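Local coordinates for protein putative isomerase (Streptomyces coelicolor A3, PDB 2OQH) that probably works as an enolase-superfamily enzyme of the mandelate racemase type, possibly dehydrating D-glucarate to 5-dehydro-4-deoxy-D-glucarate, at residues P72-Q82 / I97-M108; V13-F21 / Y327-I335. All coordinates share one frame; numbering follows the deposited sequence.

Interaction 1: residues P72-Q82 / I97-M108; sequences PFALEAFHRKQ and IAAVDVACWDAM
L75 drops its forked end into a hollow formed by D101, C104, W105 and M108, a knob-into-hole fit that illustrates how two antiparallel helices can interlock. The axes of 75-81 and 97-108 run antiparallel (170°) 11.3 Å apart, and the side chains fill the interval between them. With its CG beside the backbone N (chi1 -73°), L75 sends its two methyls to separate walls: CD2 rests 3.8 Å from C104 CB, while CD1 lies 3.6 Å from W105 CD1. Ahead of the helix the backbones draw nearer, P72 CA to C104 CA 4.9 Å, and the P72 ring leans on C104 and A107. M108, present as selenomethionine, passes beneath F73; its CG stands 3.6 Å from the F73 ring centroid, almost centrally over one face, as a CH-pi contact, with SE placed obliquely to the same ring. Further along, F78 CZ meets V100 CG1 obliquely at 3.7 Å. The one polar clasp is that of H79, whose NE2 gives a hydrogen bond of 2.7 Å to D101 OD1; the oxygen lies near the imidazole plane, but the N-H comes to it on the anti side and well out of the carboxylate plane. I97 CG2 braces the same ring, 3.4 Å from H79 CE1. The other carboxylate oxygen of D101 accepts from I277 N, at the start of helix 277-289. Helix 54-63 closes another side through M63, which touches Q82, I97 and V100, and D106 OD2 accepts a hydrogen bond from W47 N, tying helix 85-112 to strand 45-51.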
loop_
_atom_site.group_PDB
_atom_site.type_symbol
_atom_site.label_atom_id
_atom_site.label_comp_id
_atom_site.label_asym_id
_atom_site.label_seq_id
_atom_site.Cartn_x
_atom_site.Cartn_y
_atom_site.Cartn_z
ATOM N N PRO A 72 16.319 10.833 -15.908
ATOM C CA PRO A 72 15.303 10.188 -15.067
ATOM C C PRO A 72 15.439 8.665 -15.158
ATOM O O PRO A 72 14.918 7.925 -14.325
ATOM C CB PRO A 72 13.988 10.709 -15.651
ATOM C CG PRO A 72 14.335 10.989 -17.083
ATOM C CD PRO A 72 15.691 11.629 -16.979
ATOM N N PHE A 73 16.166 8.219 -16.175
ATOM C CA PHE A 73 16.411 6.803 -16.411
ATOM C C PHE A 73 17.485 6.222 -15.491
ATOM O O PHE A 73 17.622 4.996 -15.385
ATOM C CB PHE A 73 16.855 6.595 -17.857
ATOM C CG PHE A 73 15.738 6.662 -18.855
ATOM C CD1 PHE A 73 15.001 5.520 -19.165
ATOM C CD2 PHE A 73 15.421 7.864 -19.493
ATOM C CE1 PHE A 73 13.965 5.569 -20.101
ATOM C CE2 PHE A 73 14.383 7.925 -20.433
ATOM C CZ PHE A 73 13.655 6.777 -20.735
ATOM N N ALA A 74 18.249 7.087 -14.836
ATOM C CA ALA A 74 19.324 6.625 -13.960
ATOM C C ALA A 74 18.869 6.369 -12.524
ATOM O O ALA A 74 19.406 6.951 -11.582
ATOM C CB ALA A 74 20.470 7.636 -13.982
ATOM N N LEU A 75 17.891 5.480 -12.362
ATOM C CA LEU A 75 17.361 5.153 -11.040
ATOM C C LEU A 75 18.347 4.409 -10.143
ATOM O O LEU A 75 18.439 4.698 -8.954
ATOM C CB LEU A 75 16.062 4.346 -11.175
ATOM C CG LEU A 75 14.853 5.167 -11.644
ATOM C CD1 LEU A 75 13.630 4.280 -11.774
ATOM C CD2 LEU A 75 14.589 6.291 -10.648
ATOM N N GLU A 76 19.082 3.456 -10.711
ATOM C CA GLU A 76 20.061 2.690 -9.940
ATOM C C GLU A 76 21.059 3.653 -9.318
ATOM O O GLU A 76 21.385 3.534 -8.142
ATOM C CB GLU A 76 20.795 1.684 -10.841
ATOM C CG GLU A 76 19.940 0.515 -11.311
ATOM C CD GLU A 76 19.912 -0.657 -10.327
ATOM O OE1 GLU A 76 20.421 -0.519 -9.193
ATOM O OE2 GLU A 76 19.380 -1.723 -10.694
ATOM N N ALA A 77 21.533 4.614 -10.109
ATOM C CA ALA A 77 22.495 5.599 -9.622
ATOM C C ALA A 77 21.874 6.464 -8.533
ATOM O O ALA A 77 22.516 6.768 -7.520
ATOM C CB ALA A 77 22.982 6.470 -10.770
ATOM N N PHE A 78 20.620 6.853 -8.740
ATOM C CA PHE A 78 19.903 7.677 -7.772
ATOM C C PHE A 78 19.739 6.997 -6.410
ATOM O O PHE A 78 20.057 7.576 -5.369
ATOM C CB PHE A 78 18.520 8.034 -8.312
ATOM C CG PHE A 78 17.625 8.665 -7.291
ATOM C CD1 PHE A 78 17.992 9.851 -6.668
ATOM C CD2 PHE A 78 16.425 8.060 -6.931
ATOM C CE1 PHE A 78 17.170 10.431 -5.689
ATOM C CE2 PHE A 78 15.599 8.633 -5.954
ATOM C CZ PHE A 78 15.976 9.819 -5.334
ATOM N N HIS A 79 19.218 5.777 -6.416
ATOM C CA HIS A 79 19.023 5.045 -5.172
ATOM C C HIS A 79 20.334 4.838 -4.428
ATOM O O HIS A 79 20.395 5.036 -3.217
ATOM C CB HIS A 79 18.356 3.700 -5.444
ATOM C CG HIS A 79 16.897 3.810 -5.749
ATOM N ND1 HIS A 79 15.963 4.156 -4.795
ATOM C CD2 HIS A 79 16.217 3.669 -6.910
ATOM C CE1 HIS A 79 14.769 4.225 -5.358
ATOM N NE2 HIS A 79 14.895 3.934 -6.641
ATOM N N ARG A 80 21.386 4.451 -5.140
ATOM C CA ARG A 80 22.671 4.240 -4.481
ATOM C C ARG A 80 23.122 5.557 -3.848
ATOM O O ARG A 80 23.609 5.588 -2.723
ATOM C CB ARG A 80 23.713 3.733 -5.483
ATOM C CG ARG A 80 23.432 2.319 -6.025
ATOM C CD ARG A 80 23.638 1.206 -4.983
ATOM N NE ARG A 80 25.052 1.068 -4.622
ATOM C CZ ARG A 80 25.529 0.193 -3.740
ATOM N NH1 ARG A 80 24.712 -0.649 -3.107
ATOM N NH2 ARG A 80 26.834 0.165 -3.478
ATOM N N LYS A 81 22.926 6.655 -4.562
ATOM C CA LYS A 81 23.317 7.957 -4.045
ATOM C C LYS A 81 22.586 8.323 -2.742
ATOM O O LYS A 81 23.148 8.999 -1.873
ATOM C CB LYS A 81 23.060 9.026 -5.113
ATOM C CG LYS A 81 23.664 10.377 -4.800
ATOM C CD LYS A 81 23.610 11.296 -6.010
ATOM C CE LYS A 81 24.296 12.617 -5.710
ATOM N NZ LYS A 81 25.697 12.420 -5.214
ATOM N N GLN A 82 21.343 7.873 -2.595
ATOM C CA GLN A 82 20.559 8.196 -1.400
ATOM C C GLN A 82 20.396 7.024 -0.432
ATOM O O GLN A 82 19.490 7.035 0.405
ATOM C CB GLN A 82 19.164 8.676 -1.811
ATOM C CG GLN A 82 19.132 9.728 -2.911
ATOM C CD GLN A 82 19.846 11.004 -2.527
ATOM O OE1 GLN A 82 19.846 11.405 -1.362
ATOM N NE2 GLN A 82 20.450 11.659 -3.507
ATOM N N ILE A 97 12.019 9.115 -1.070
ATOM C CA ILE A 97 12.698 8.515 -2.213
ATOM C C ILE A 97 11.682 7.935 -3.198
ATOM O O ILE A 97 11.797 8.137 -4.407
ATOM C CB ILE A 97 13.671 7.404 -1.738
ATOM C CG1 ILE A 97 14.849 8.049 -0.999
ATOM C CG2 ILE A 97 14.123 6.551 -2.921
ATOM C CD1 ILE A 97 15.824 7.074 -0.375
ATOM N N ALA A 98 10.681 7.228 -2.683
ATOM C CA ALA A 98 9.658 6.625 -3.538
ATOM C C ALA A 98 8.938 7.645 -4.430
ATOM O O ALA A 98 8.674 7.377 -5.601
ATOM C CB ALA A 98 8.639 5.865 -2.678
ATOM N N ALA A 99 8.614 8.807 -3.870
ATOM C CA ALA A 99 7.933 9.868 -4.618
ATOM C C ALA A 99 8.751 10.252 -5.852
ATOM O O ALA A 99 8.215 10.376 -6.952
ATOM C CB ALA A 99 7.734 11.088 -3.727
ATOM N N VAL A 100 10.055 10.439 -5.654
ATOM C CA VAL A 100 10.957 10.790 -6.744
ATOM C C VAL A 100 11.084 9.618 -7.709
ATOM O O VAL A 100 11.151 9.807 -8.924
ATOM C CB VAL A 100 12.360 11.156 -6.202
ATOM C CG1 VAL A 100 13.311 11.474 -7.351
ATOM C CG2 VAL A 100 12.247 12.345 -5.252
ATOM N N ASP A 101 11.116 8.408 -7.156
ATOM C CA ASP A 101 11.234 7.201 -7.955
ATOM C C ASP A 101 10.062 7.109 -8.922
ATOM O O ASP A 101 10.250 6.884 -10.119
ATOM C CB ASP A 101 11.242 5.961 -7.053
ATOM C CG ASP A 101 11.443 4.670 -7.830
ATOM O OD1 ASP A 101 12.604 4.285 -8.067
ATOM O OD2 ASP A 101 10.436 4.046 -8.215
ATOM N N VAL A 102 8.856 7.281 -8.391
ATOM C CA VAL A 102 7.642 7.220 -9.196
ATOM C C VAL A 102 7.615 8.312 -10.266
ATOM O O VAL A 102 7.274 8.054 -11.415
ATOM C CB VAL A 102 6.391 7.349 -8.302
ATOM C CG1 VAL A 102 5.128 7.373 -9.159
ATOM C CG2 VAL A 102 6.342 6.185 -7.322
ATOM N N ALA A 103 7.985 9.528 -9.890
ATOM C CA ALA A 103 7.999 10.632 -10.846
ATOM C C ALA A 103 8.924 10.317 -12.014
ATOM O O ALA A 103 8.607 10.623 -13.155
ATOM C CB ALA A 103 8.435 11.926 -10.159
ATOM N N CYS A 104 10.065 9.693 -11.731
ATOM C CA CYS A 104 11.002 9.339 -12.796
ATOM C C CYS A 104 10.422 8.264 -13.724
ATOM O O CYS A 104 10.615 8.316 -14.939
ATOM C CB CYS A 104 12.332 8.865 -12.199
ATOM S SG CYS A 104 13.322 10.173 -11.463
ATOM N N TRP A 105 9.721 7.287 -13.155
ATOM C CA TRP A 105 9.110 6.240 -13.964
ATOM C C TRP A 105 8.044 6.856 -14.867
ATOM O O TRP A 105 7.910 6.495 -16.032
ATOM C CB TRP A 105 8.466 5.172 -13.075
ATOM C CG TRP A 105 9.422 4.098 -12.630
ATOM C CD1 TRP A 105 10.077 4.020 -11.435
ATOM C CD2 TRP A 105 9.827 2.952 -13.385
ATOM N NE1 TRP A 105 10.862 2.891 -11.398
ATOM C CE2 TRP A 105 10.727 2.217 -12.583
ATOM C CE3 TRP A 105 9.515 2.471 -14.668
ATOM C CZ2 TRP A 105 11.322 1.027 -13.022
ATOM C CZ3 TRP A 105 10.109 1.288 -15.107
ATOM C CH2 TRP A 105 11.001 0.580 -14.283
ATOM N N ASP A 106 7.272 7.779 -14.306
ATOM C CA ASP A 106 6.226 8.451 -15.061
ATOM C C ASP A 106 6.884 9.193 -16.231
ATOM O O ASP A 106 6.422 9.102 -17.367
ATOM C CB ASP A 106 5.479 9.416 -14.138
ATOM C CG ASP A 106 4.270 10.060 -14.800
ATOM O OD1 ASP A 106 3.548 9.368 -15.557
ATOM O OD2 ASP A 106 4.035 11.260 -14.533
ATOM N N ALA A 107 7.972 9.902 -15.948
ATOM C CA ALA A 107 8.703 10.643 -16.975
ATOM C C ALA A 107 9.280 9.693 -18.032
ATOM O O ALA A 107 9.299 10.014 -19.219
ATOM C CB ALA A 107 9.823 11.460 -16.335
HETATM N N MSE A 108 9.754 8.528 -17.592
HETATM C CA MSE A 108 10.322 7.528 -18.493
HETATM C C MSE A 108 9.272 6.999 -19.464
HETATM O O MSE A 108 9.542 6.813 -20.653
HETATM C CB MSE A 108 10.905 6.356 -17.688
HETATM C CG MSE A 108 12.288 6.611 -17.080
HETATM SE SE MSE A 108 12.820 5.133 -15.910
HETATM C CE MSE A 108 12.745 6.067 -14.238
#

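Interaction 2: residues V13-F21 / Y327-I335; sequences VNLPLVNPF and YYLHADDII
V18 and L329 make the one direct hydrogen bond between 13-21 and 327-335: V18 N reaches L329 O at 2.9 Å with a nearly straight N-H (169°), tilted somewhat from the carbonyl plane. CA-H...O contacts flank it, L17 CA to L329 O and, in the reverse sense, L329 CA to V18 O at 3.2 Å. L329 crosses N19 obliquely and lays CD2 3.6 Å from N19 CA, while the P16 ring sets CG against A331 CB at 3.9 Å. At the far end F21 turns an edge toward the face of Y328 in an offset edge-to-face pair, centroids 5.9 Å apart and planes at 71°; Y328 CG, lodged between its backbone N and carbonyl carbon (chi1 60°), brings the ring there. A water extends the seam, donating to P16 O and D332 O and accepting from A331 N. At the other end L15 CD2 nestles against the backbone of D332 and D333, and also 3.5 Å from D333 OD1.

The second shell fixes these groups. D333 OD1 accepts from I334 N at 2.7 Å and its OD2 from G303 N. Shortening D333 to alanine is likely to leave both amides without these acceptors and to open a gap beside the L15 methyl. D332 is anchored by K361 and Y365, and Y328 OH is hydrogen-bonded to L133 N.

Because backbone groups and a water supply the polar links, while the side chains meeting there are largely apolar, the contact joins the extended chain after strand 5-15 to a barrel loop through shape more than through paired charges.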
loop_
_atom_site.group_PDB
_atom_site.type_symbol
_atom_site.label_atom_id
_atom_site.label_comp_id
_atom_site.label_asym_id
_atom_site.label_seq_id
_atom_site.Cartn_x
_atom_site.Cartn_y
_atom_site.Cartn_z
ATOM N N VAL A 13 -0.036 18.692 0.205
ATOM C CA VAL A 13 -1.450 18.992 0.052
ATOM C C VAL A 13 -2.349 18.222 1.014
ATOM O O VAL A 13 -1.972 17.161 1.523
ATOM C CB VAL A 13 -1.906 18.686 -1.385
ATOM C CG1 VAL A 13 -1.069 19.474 -2.379
ATOM C CG2 VAL A 13 -1.766 17.196 -1.660
ATOM N N ASN A 14 -3.537 18.777 1.255
ATOM C CA ASN A 14 -4.541 18.174 2.130
ATOM C C ASN A 14 -5.754 17.895 1.254
ATOM O O ASN A 14 -6.286 18.814 0.631
ATOM C CB ASN A 14 -4.980 19.146 3.231
ATOM C CG ASN A 14 -3.933 19.348 4.308
ATOM O OD1 ASN A 14 -2.853 18.754 4.271
ATOM N ND2 ASN A 14 -4.253 20.201 5.286
ATOM N N LEU A 15 -6.187 16.645 1.180
ATOM C CA LEU A 15 -7.364 16.329 0.383
ATOM C C LEU A 15 -8.407 15.702 1.277
ATOM O O LEU A 15 -8.076 14.982 2.227
ATOM C CB LEU A 15 -7.029 15.385 -0.776
ATOM C CG LEU A 15 -6.341 16.056 -1.965
ATOM C CD1 LEU A 15 -4.905 16.375 -1.601
ATOM C CD2 LEU A 15 -6.374 15.139 -3.169
ATOM N N PRO A 16 -9.690 15.981 0.998
ATOM C CA PRO A 16 -10.791 15.437 1.791
ATOM C C PRO A 16 -10.982 13.941 1.557
ATOM O O PRO A 16 -10.616 13.413 0.503
ATOM C CB PRO A 16 -11.984 16.252 1.302
ATOM C CG PRO A 16 -11.681 16.399 -0.161
ATOM C CD PRO A 16 -10.206 16.776 -0.135
ATOM N N LEU A 17 -11.552 13.269 2.552
ATOM C CA LEU A 17 -11.829 11.846 2.455
ATOM C C LEU A 17 -13.279 11.622 2.849
ATOM O O LEU A 17 -13.801 12.298 3.736
ATOM C CB LEU A 17 -10.919 11.053 3.386
ATOM C CG LEU A 17 -9.432 11.067 3.053
ATOM C CD1 LEU A 17 -8.667 10.415 4.194
ATOM C CD2 LEU A 17 -9.187 10.340 1.737
ATOM N N VAL A 18 -13.923 10.675 2.181
ATOM C CA VAL A 18 -15.313 10.357 2.454
ATOM C C VAL A 18 -15.543 8.859 2.382
ATOM O O VAL A 18 -15.067 8.186 1.457
ATOM C CB VAL A 18 -16.256 11.037 1.439
ATOM C CG1 VAL A 18 -17.697 10.588 1.676
ATOM C CG2 VAL A 18 -16.147 12.549 1.568
ATOM N N ASN A 19 -16.277 8.340 3.361
ATOM C CA ASN A 19 -16.593 6.922 3.402
ATOM C C ASN A 19 -17.949 6.712 2.741
ATOM O O ASN A 19 -18.982 7.092 3.289
ATOM C CB ASN A 19 -16.633 6.427 4.846
ATOM C CG ASN A 19 -17.079 4.977 4.950
ATOM O OD1 ASN A 19 -16.726 4.139 4.109
ATOM N ND2 ASN A 19 -17.844 4.669 5.992
ATOM N N PRO A 20 -17.962 6.093 1.551
ATOM C CA PRO A 20 -19.211 5.845 0.828
ATOM C C PRO A 20 -20.157 4.875 1.535
ATOM O O PRO A 20 -21.285 4.661 1.089
ATOM C CB PRO A 20 -18.724 5.322 -0.524
ATOM C CG PRO A 20 -17.472 4.592 -0.160
ATOM C CD PRO A 20 -16.810 5.545 0.814
ATOM N N PHE A 21 -19.713 4.309 2.651
ATOM C CA PHE A 21 -20.541 3.358 3.382
ATOM C C PHE A 21 -20.965 3.874 4.750
ATOM O O PHE A 21 -20.461 4.897 5.224
ATOM C CB PHE A 21 -19.778 2.050 3.538
ATOM C CG PHE A 21 -19.225 1.532 2.249
ATOM C CD1 PHE A 21 -20.066 0.956 1.303
ATOM C CD2 PHE A 21 -17.871 1.659 1.961
ATOM C CE1 PHE A 21 -19.566 0.510 0.083
ATOM C CE2 PHE A 21 -17.355 1.220 0.748
ATOM C CZ PHE A 21 -18.207 0.644 -0.198
ATOM N N TYR A 327 -8.376 3.678 -1.484
ATOM C CA TYR A 327 -8.740 4.534 -2.608
ATOM C C TYR A 327 -10.247 4.748 -2.734
ATOM O O TYR A 327 -10.681 5.737 -3.331
ATOM C CB TYR A 327 -8.204 3.966 -3.928
ATOM C CG TYR A 327 -8.451 4.884 -5.117
ATOM C CD1 TYR A 327 -7.817 6.122 -5.207
ATOM C CD2 TYR A 327 -9.353 4.535 -6.123
ATOM C CE1 TYR A 327 -8.076 7.001 -6.272
ATOM C CE2 TYR A 327 -9.624 5.407 -7.199
ATOM C CZ TYR A 327 -8.979 6.641 -7.262
ATOM O OH TYR A 327 -9.237 7.519 -8.298
ATOM N N TYR A 328 -11.053 3.837 -2.195
ATOM C CA TYR A 328 -12.496 4.018 -2.302
ATOM C C TYR A 328 -13.000 5.128 -1.391
ATOM O O TYR A 328 -14.181 5.466 -1.411
ATOM C CB TYR A 328 -13.247 2.707 -2.022
ATOM C CG TYR A 328 -13.034 2.090 -0.656
ATOM C CD1 TYR A 328 -13.640 2.618 0.486
ATOM C CD2 TYR A 328 -12.239 0.956 -0.510
ATOM C CE1 TYR A 328 -13.456 2.025 1.744
ATOM C CE2 TYR A 328 -12.048 0.354 0.737
ATOM C CZ TYR A 328 -12.657 0.886 1.859
ATOM O OH TYR A 328 -12.480 0.261 3.079
ATOM N N LEU A 329 -12.094 5.704 -0.608
ATOM C CA LEU A 329 -12.424 6.797 0.306
ATOM C C LEU A 329 -12.083 8.147 -0.302
ATOM O O LEU A 329 -12.219 9.184 0.350
ATOM C CB LEU A 329 -11.635 6.663 1.608
ATOM C CG LEU A 329 -11.885 5.443 2.485
ATOM C CD1 LEU A 329 -10.919 5.485 3.665
ATOM C CD2 LEU A 329 -13.325 5.432 2.953
ATOM N N HIS A 330 -11.632 8.140 -1.546
ATOM C CA HIS A 330 -11.237 9.375 -2.201
ATOM C C HIS A 330 -12.414 10.224 -2.653
ATOM O O HIS A 330 -13.461 9.708 -3.063
ATOM C CB HIS A 330 -10.339 9.075 -3.409
ATOM C CG HIS A 330 -11.086 8.905 -4.695
ATOM N ND1 HIS A 330 -11.479 9.972 -5.476
ATOM C CD2 HIS A 330 -11.528 7.794 -5.332
ATOM C CE1 HIS A 330 -12.127 9.527 -6.538
ATOM N NE2 HIS A 330 -12.170 8.208 -6.475
ATOM N N ALA A 331 -12.228 11.534 -2.540
ATOM C CA ALA A 331 -13.216 12.500 -2.979
ATOM C C ALA A 331 -12.491 13.220 -4.111
ATOM O O ALA A 331 -12.127 12.593 -5.109
ATOM C CB ALA A 331 -13.566 13.467 -1.851
ATOM N N ASP A 332 -12.242 14.513 -3.949
ATOM C CA ASP A 332 -11.557 15.284 -4.978
ATOM C C ASP A 332 -10.061 14.946 -4.962
ATOM O O ASP A 332 -9.486 14.691 -3.903
ATOM C CB ASP A 332 -11.792 16.781 -4.733
ATOM C CG ASP A 332 -11.491 17.627 -5.957
ATOM O OD1 ASP A 332 -11.668 17.124 -7.085
ATOM O OD2 ASP A 332 -11.088 18.799 -5.792
ATOM N N ASP A 333 -9.441 14.935 -6.138
ATOM C CA ASP A 333 -8.020 14.603 -6.262
ATOM C C ASP A 333 -7.404 15.525 -7.303
ATOM O O ASP A 333 -8.127 16.194 -8.048
ATOM C CB ASP A 333 -7.868 13.145 -6.720
ATOM C CG ASP A 333 -6.543 12.525 -6.295
ATOM O OD1 ASP A 333 -5.566 13.280 -6.082
ATOM O OD2 ASP A 333 -6.481 11.276 -6.190
ATOM N N ILE A 334 -6.077 15.568 -7.373
ATOM C CA ILE A 334 -5.444 16.432 -8.354
ATOM C C ILE A 334 -5.328 15.778 -9.720
ATOM O O ILE A 334 -4.686 16.309 -10.616
ATOM C CB ILE A 334 -4.069 16.924 -7.877
ATOM C CG1 ILE A 334 -3.134 15.752 -7.594
ATOM C CG2 ILE A 334 -4.240 17.751 -6.615
ATOM C CD1 ILE A 334 -1.792 16.200 -7.072
ATOM N N ILE A 335 -5.952 14.619 -9.884
ATOM C CA ILE A 335 -5.944 13.952 -11.180
ATOM C C ILE A 335 -7.343 13.425 -11.436
ATOM O O ILE A 335 -8.218 13.513 -10.575
ATOM C CB ILE A 335 -4.939 12.761 -11.250
ATOM C CG1 ILE A 335 -5.487 11.550 -10.491
ATOM C CG2 ILE A 335 -3.605 13.176 -10.660
ATOM C CD1 ILE A 335 -4.730 10.260 -10.772
HETATM O O HOH W 1 -9.698 12.811 -1.796
#

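How the interactions relate
Interaction 1 is internal to the N-terminal domain, whereas interaction 2 ties that domain to the loop between strands 323-324 and 340-341 of the C-terminal barrel. Their centres lie 27 Å apart and their nearest atoms about 9 Å, without touching; along the chain, 72-82/97-108 is nested within the span closed by 13-21/327-335. Each reaches the barrel separately, interaction 1 through D101 to I277. In the enolase superfamily the active site lies where the N-terminal domain caps the barrel mouth, and the unmodelled residues just after F21 probably belong to the mobile capping loop, which would place interaction 2 at its base.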